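The same site in two structures of ectonucleotide pyrophosphatase/phosphodiesterase family member 5 from Mus musculus, which probably hydrolyses phosphodiester bonds as a zinc-dependent ectoenzyme with restricted activity on nucleotides: PDB 5VEN (chain A, 1.69 Å), residues I55-P60 and L322-Y327, and PDB 5VEO (chain B, 1.53 Å), residues I55-P60 and L322-Y327. Structure 2 is superposed on structure 1 by the backbone atoms of these residues (RMSD 0.12 Å); each is numbered along its deposited sequence.

Structure 1 (5VEN). With ZN (zinc ion), chain C; ZN (zinc ion), chain D.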
loop_
_atom_site.group_PDB
_atom_site.type_symbol
_atom_site.label_atom_id
_atom_site.label_comp_id
_atom_site.label_asym_id
_atom_site.label_seq_id
_atom_site.Cartn_x
_atom_site.Cartn_y
_atom_site.Cartn_z
ATOM N N ILE A 55 9.222 -3.880 -1.946
ATOM C CA ILE A 55 9.623 -2.536 -1.527
ATOM C C ILE A 55 8.421 -1.774 -0.950
ATOM O O ILE A 55 7.272 -1.973 -1.367
ATOM C CB ILE A 55 10.264 -1.733 -2.683
ATOM C CG1 ILE A 55 9.255 -1.392 -3.777
ATOM C CG2 ILE A 55 11.562 -2.441 -3.201
ATOM C CD1 ILE A 55 9.844 -0.583 -4.942
ATOM N N THR A 56 8.697 -0.845 -0.023
ATOM C CA THR A 56 7.619 -0.235 0.769
ATOM C C THR A 56 7.065 0.980 0.014
ATOM O O THR A 56 7.085 2.147 0.478
ATOM C CB THR A 56 8.133 0.112 2.176
ATOM O OG1 THR A 56 9.318 0.909 2.052
ATOM C CG2 THR A 56 8.388 -1.165 2.960
ATOM N N LYS A 57 6.552 0.693 -1.194
ATOM C CA LYS A 57 5.934 1.648 -2.110
ATOM C C LYS A 57 4.452 1.320 -2.296
ATOM O O LYS A 57 3.959 0.269 -1.865
ATOM C CB LYS A 57 6.614 1.666 -3.492
ATOM C CG LYS A 57 8.078 2.103 -3.535
ATOM C CD LYS A 57 8.286 3.562 -3.396
ATOM C CE LYS A 57 9.727 3.897 -3.717
ATOM N NZ LYS A 57 9.859 5.322 -3.789
ATOM N N THR A 58 3.755 2.248 -2.965
ATOM C CA THR A 58 2.291 2.268 -2.983
ATOM C C THR A 58 1.705 1.075 -3.745
ATOM O O THR A 58 0.830 0.378 -3.226
ATOM C CB THR A 58 1.800 3.584 -3.580
ATOM O OG1 THR A 58 2.174 4.679 -2.703
ATOM C CG2 THR A 58 0.297 3.625 -3.725
ATOM N N TYR A 59 2.130 0.861 -4.980
ATOM C CA TYR A 59 1.435 -0.168 -5.773
ATOM C C TYR A 59 1.761 -1.581 -5.290
ATOM O O TYR A 59 0.818 -2.381 -5.119
ATOM C CB TYR A 59 1.702 0.041 -7.266
ATOM C CG TYR A 59 0.666 1.006 -7.814
ATOM C CD1 TYR A 59 0.450 2.252 -7.236
ATOM C CD2 TYR A 59 -0.193 0.622 -8.796
ATOM C CE1 TYR A 59 -0.553 3.113 -7.736
ATOM C CE2 TYR A 59 -1.148 1.450 -9.275
ATOM C CZ TYR A 59 -1.346 2.681 -8.754
ATOM O OH TYR A 59 -2.371 3.450 -9.281
ATOM N N PRO A 60 3.010 -1.904 -4.930
ATOM C CA PRO A 60 3.262 -3.233 -4.347
ATOM C C PRO A 60 2.443 -3.474 -3.094
ATOM O O PRO A 60 1.907 -4.571 -2.892
ATOM C CB PRO A 60 4.779 -3.221 -4.055
ATOM C CG PRO A 60 5.345 -2.258 -5.021
ATOM C CD PRO A 60 4.263 -1.171 -5.184
ATOM N N LEU A 322 11.956 15.773 0.729
ATOM C CA LEU A 322 12.286 15.749 2.149
ATOM C C LEU A 322 11.731 14.529 2.875
ATOM O O LEU A 322 12.248 14.176 3.946
ATOM C CB LEU A 322 11.800 17.034 2.828
ATOM C CG LEU A 322 12.676 18.279 2.572
ATOM C CD1 LEU A 322 11.979 19.568 2.995
ATOM C CD2 LEU A 322 14.052 18.140 3.256
ATOM N N GLY A 323 10.689 13.901 2.345
ATOM C CA GLY A 323 10.199 12.626 2.869
ATOM C C GLY A 323 10.237 11.579 1.767
ATOM O O GLY A 323 9.975 11.893 0.598
ATOM N N ASN A 324 10.582 10.343 2.133
ATOM C CA ASN A 324 10.415 9.256 1.185
ATOM C C ASN A 324 10.258 7.938 1.929
ATOM O O ASN A 324 10.355 7.848 3.174
ATOM C CB ASN A 324 11.561 9.204 0.158
ATOM C CG ASN A 324 11.129 8.546 -1.175
ATOM O OD1 ASN A 324 9.940 8.280 -1.431
ATOM N ND2 ASN A 324 12.118 8.203 -1.992
ATOM N N HIS A 325 9.901 6.916 1.134
ATOM C CA HIS A 325 9.673 5.570 1.626
ATOM C C HIS A 325 10.077 4.615 0.503
ATOM O O HIS A 325 10.467 5.038 -0.587
ATOM C CB HIS A 325 8.206 5.394 2.032
ATOM C CG HIS A 325 7.272 5.791 0.945
ATOM N ND1 HIS A 325 6.801 4.896 0.008
ATOM C CD2 HIS A 325 6.764 7.007 0.598
ATOM C CE1 HIS A 325 6.016 5.532 -0.849
ATOM N NE2 HIS A 325 6.002 6.822 -0.534
ATOM N N GLY A 326 9.954 3.334 0.760
ATOM C CA GLY A 326 10.484 2.304 -0.139
ATOM C C GLY A 326 11.596 1.467 0.471
ATOM O O GLY A 326 11.929 0.393 -0.063
ATOM N N TYR A 327 12.142 1.919 1.608
ATOM C CA TYR A 327 13.218 1.291 2.349
ATOM C C TYR A 327 12.796 -0.086 2.875
ATOM O O TYR A 327 11.621 -0.478 2.852
ATOM C CB TYR A 327 13.627 2.199 3.509
ATOM C CG TYR A 327 14.045 3.577 3.047
ATOM C CD1 TYR A 327 15.325 3.819 2.553
ATOM C CD2 TYR A 327 13.144 4.631 3.075
ATOM C CE1 TYR A 327 15.716 5.096 2.114
ATOM C CE2 TYR A 327 13.521 5.921 2.626
ATOM C CZ TYR A 327 14.806 6.133 2.138
ATOM O OH TYR A 327 15.197 7.385 1.689
HETATM ZN ZN ZN C . 1.769 5.041 -0.858
HETATM ZN ZN ZN D . 4.810 8.287 -1.330
HETATM O O HOH W 1 4.280 7.699 -3.157
HETATM O O HOH W 2 2.989 6.954 -2.048
#
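At the two-zinc site of this alkaline phosphatase-like fold, Thr-56, just before helix 58-67, meets His-325, just after the short strand 323-324. The N-H at ND1 of His-325 points, close to its ring plane, to O of Thr-56 (2.8 Å, 160°), which, with zinc at NE2, helps fix the ring's rotation. NE2 of His-325 binds one zinc at 2.0 Å, beside Asp-177 and His-181. CG of Asn-324 lies anti to the backbone N (chi1 -154°) and OD1 accepts from N of His-325 at 2.9 Å, the donor above the amide plane. Lys-57 passes His-325 obliquely, CD 3.9 Å from CE1. Thr-58 turns OG1 beside its own N (chi1 -66°) to bind the second zinc at 1.9 Å, with Asp-22, Asp-224 and His-225. Tyr-59 packs on Leu-92.

Structure 2 (5VEO). Engineered in segment 55-60: Ala-58 (natural residue Thr). With ZN (zinc ion), chain E; AMP (adenosine monophosphate), chain F.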
loop_
_atom_site.group_PDB
_atom_site.type_symbol
_atom_site.label_atom_id
_atom_site.label_comp_id
_atom_site.label_asym_id
_atom_site.label_seq_id
_atom_site.Cartn_x
_atom_site.Cartn_y
_atom_site.Cartn_z
ATOM N N ILE B 55 9.168 -3.780 -2.010
ATOM C CA ILE B 55 9.562 -2.446 -1.567
ATOM C C ILE B 55 8.363 -1.697 -1.001
ATOM O O ILE B 55 7.225 -1.910 -1.399
ATOM C CB ILE B 55 10.217 -1.645 -2.723
ATOM C CG1 ILE B 55 9.212 -1.303 -3.826
ATOM C CG2 ILE B 55 11.402 -2.408 -3.283
ATOM C CD1 ILE B 55 9.792 -0.446 -4.933
ATOM N N THR B 56 8.635 -0.773 -0.079
ATOM C CA THR B 56 7.578 -0.153 0.711
ATOM C C THR B 56 7.029 1.089 -0.000
ATOM O O THR B 56 7.094 2.233 0.497
ATOM C CB THR B 56 8.081 0.148 2.128
ATOM O OG1 THR B 56 9.287 0.929 2.093
ATOM C CG2 THR B 56 8.330 -1.135 2.918
ATOM N N LYS B 57 6.460 0.828 -1.189
ATOM C CA LYS B 57 5.796 1.809 -2.047
ATOM C C LYS B 57 4.332 1.426 -2.258
ATOM O O LYS B 57 3.888 0.323 -1.914
ATOM C CB LYS B 57 6.520 1.936 -3.404
ATOM C CG LYS B 57 8.000 2.312 -3.310
ATOM C CD LYS B 57 8.208 3.733 -3.529
ATOM C CE LYS B 57 9.632 4.183 -3.706
ATOM N NZ LYS B 57 9.615 5.664 -3.384
ATOM N N ALA B 58 3.565 2.332 -2.870
ATOM C CA ALA B 58 2.113 2.167 -2.979
ATOM C C ALA B 58 1.699 0.927 -3.764
ATOM O O ALA B 58 0.817 0.179 -3.326
ATOM C CB ALA B 58 1.497 3.408 -3.621
ATOM N N TYR B 59 2.238 0.732 -4.962
ATOM C CA TYR B 59 1.588 -0.263 -5.803
ATOM C C TYR B 59 1.884 -1.675 -5.295
ATOM O O TYR B 59 0.956 -2.492 -5.208
ATOM C CB TYR B 59 1.944 -0.030 -7.289
ATOM C CG TYR B 59 0.855 0.849 -7.856
ATOM C CD1 TYR B 59 0.614 2.109 -7.331
ATOM C CD2 TYR B 59 -0.022 0.367 -8.810
ATOM C CE1 TYR B 59 -0.456 2.884 -7.776
ATOM C CE2 TYR B 59 -1.071 1.132 -9.269
ATOM C CZ TYR B 59 -1.283 2.393 -8.754
ATOM O OH TYR B 59 -2.363 3.118 -9.206
ATOM N N PRO B 60 3.114 -2.005 -4.885
ATOM C CA PRO B 60 3.306 -3.335 -4.282
ATOM C C PRO B 60 2.461 -3.538 -3.032
ATOM O O PRO B 60 1.892 -4.618 -2.832
ATOM C CB PRO B 60 4.809 -3.363 -3.974
ATOM C CG PRO B 60 5.406 -2.393 -4.871
ATOM C CD PRO B 60 4.396 -1.308 -5.075
ATOM N N LEU B 322 11.998 15.723 0.729
ATOM C CA LEU B 322 12.373 15.714 2.139
ATOM C C LEU B 322 11.795 14.521 2.888
ATOM O O LEU B 322 12.303 14.168 3.958
ATOM C CB LEU B 322 11.930 17.013 2.806
ATOM C CG LEU B 322 12.823 18.222 2.497
ATOM C CD1 LEU B 322 12.090 19.475 2.929
ATOM C CD2 LEU B 322 14.165 18.079 3.199
ATOM N N GLY B 323 10.762 13.886 2.363
ATOM C CA GLY B 323 10.285 12.623 2.894
ATOM C C GLY B 323 10.280 11.560 1.809
ATOM O O GLY B 323 9.921 11.834 0.654
ATOM N N ASN B 324 10.640 10.340 2.185
ATOM C CA ASN B 324 10.446 9.252 1.245
ATOM C C ASN B 324 10.266 7.922 1.969
ATOM O O ASN B 324 10.387 7.805 3.198
ATOM C CB ASN B 324 11.597 9.177 0.234
ATOM C CG ASN B 324 11.172 8.559 -1.105
ATOM O OD1 ASN B 324 9.992 8.299 -1.365
ATOM N ND2 ASN B 324 12.157 8.280 -1.943
ATOM N N HIS B 325 9.953 6.915 1.163
ATOM C CA HIS B 325 9.685 5.562 1.613
ATOM C C HIS B 325 10.087 4.633 0.473
ATOM O O HIS B 325 10.468 5.082 -0.610
ATOM C CB HIS B 325 8.207 5.417 2.001
ATOM C CG HIS B 325 7.281 5.817 0.899
ATOM N ND1 HIS B 325 6.847 4.929 -0.058
ATOM C CD2 HIS B 325 6.803 7.031 0.532
ATOM C CE1 HIS B 325 6.087 5.569 -0.935
ATOM N NE2 HIS B 325 6.063 6.848 -0.609
ATOM N N GLY B 326 9.973 3.338 0.712
ATOM C CA GLY B 326 10.506 2.330 -0.183
ATOM C C GLY B 326 11.595 1.495 0.439
ATOM O O GLY B 326 11.915 0.418 -0.087
ATOM N N TYR B 327 12.126 1.948 1.574
ATOM C CA TYR B 327 13.188 1.292 2.313
ATOM C C TYR B 327 12.750 -0.065 2.880
ATOM O O TYR B 327 11.572 -0.430 2.902
ATOM C CB TYR B 327 13.645 2.193 3.459
ATOM C CG TYR B 327 14.069 3.574 3.010
ATOM C CD1 TYR B 327 15.358 3.805 2.553
ATOM C CD2 TYR B 327 13.184 4.634 3.015
ATOM C CE1 TYR B 327 15.756 5.065 2.131
ATOM C CE2 TYR B 327 13.569 5.891 2.591
ATOM C CZ TYR B 327 14.850 6.105 2.152
ATOM O OH TYR B 327 15.222 7.355 1.724
HETATM ZN ZN ZN E . 4.802 8.237 -1.464
HETATM P P AMP F . 3.609 6.192 -3.350
HETATM O O1P AMP F . 4.412 4.975 -3.696
HETATM O O2P AMP F . 4.493 7.438 -3.220
HETATM O O3P AMP F . 2.747 6.008 -2.103
HETATM O "O5'" AMP F . 2.585 6.483 -4.545
HETATM C "C5'" AMP F . 1.383 7.217 -4.268
HETATM C "C4'" AMP F . 0.952 8.118 -5.392
HETATM O "O4'" AMP F . 0.381 7.316 -6.417
HETATM C "C3'" AMP F . -0.147 9.103 -4.988
HETATM O "O3'" AMP F . 0.372 10.411 -4.891
HETATM C "C2'" AMP F . -1.179 9.027 -6.118
HETATM O "O2'" AMP F . -1.539 10.260 -6.678
HETATM C "C1'" AMP F . -0.515 8.124 -7.138
HETATM N N9 AMP F . -1.450 7.265 -7.831
HETATM C C8 AMP F . -2.213 6.289 -7.310
HETATM N N7 AMP F . -2.937 5.700 -8.294
HETATM C C5 AMP F . -2.597 6.332 -9.449
HETATM C C6 AMP F . -2.965 6.221 -10.875
HETATM N N6 AMP F . -3.863 5.299 -11.266
HETATM N N1 AMP F . -2.386 7.056 -11.756
HETATM C C2 AMP F . -1.482 7.985 -11.396
HETATM N N3 AMP F . -1.084 8.148 -10.124
HETATM C C4 AMP F . -1.624 7.361 -9.139
HETATM O O HOH W 3 11.190 7.976 -4.895
#
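In the AMP-occupied zinc site, Thr-56 meets His-325 beside the nucleotide's phosphate. The N-H at ND1 of His-325 points, close to its ring plane, to O of Thr-56 (2.8 Å, 156°), which, with zinc at NE2, helps fix the ring's rotation. NE2 of His-325 binds zinc at 2.1 Å, beside Asp-177 and His-181, and AMP O2P joins that zinc at 1.9 Å. CG of Asn-324 lies anti to the backbone N (chi1 -153°) and OD1 accepts from N of His-325 at 2.9 Å, the donor above the amide plane. Lys-57 passes His-325 obliquely, CD 3.8 Å from CE1. The engineered Ala-58 gives its N-H to AMP O1P (2.9 Å, 162°), and its CB lies 3.3 Å from AMP O3P. Tyr-59 packs on Leu-92 and brings OH to 2.8 Å from AMP N7.

How the two compare
The exchange is at position 58, where Thr-58(A) is replaced by the engineered Ala-58(B). Their CB atoms coincide within the error and both residues are buried, but OG1 and CG2 of Thr-58(A) have no counterpart in the side chain of Ala-58(B). With OG1 goes the 1.9 Å bond from Thr-58(A) to its zinc; a zinc is nevertheless bound at this place in both structures. AMP O3P(B) stands 1.6 Å apart from the place of OG1 of Thr-58(A) after superposition, near it but not at it. The entry title calls the substituted enzyme inactive, which would be consistent with a need for this hydroxyl at the metal.

AMP is the second difference. It is modelled in structure 2 alone and touches Lys-57(B), Ala-58(B), Tyr-59(B) and His-325(B). Its O2P and O3P stand where waters 1 and 2, too close together for both to be sure, are modelled in structure 1, and O2P lies in the shell of the zinc held by His-325(B).

The CA atoms that can be compared coincide, and Thr-56(A), Asn-324(A), His-325(A) and their counterparts keep their place. The bond from His-325(A) ND1 to Thr-56(A) O recurs from His-325(B) ND1 to Thr-56(B) O. Tyr-59(A) and Tyr-59(B) also coincide, while Tyr-59(B) has the adenine of AMP beside it.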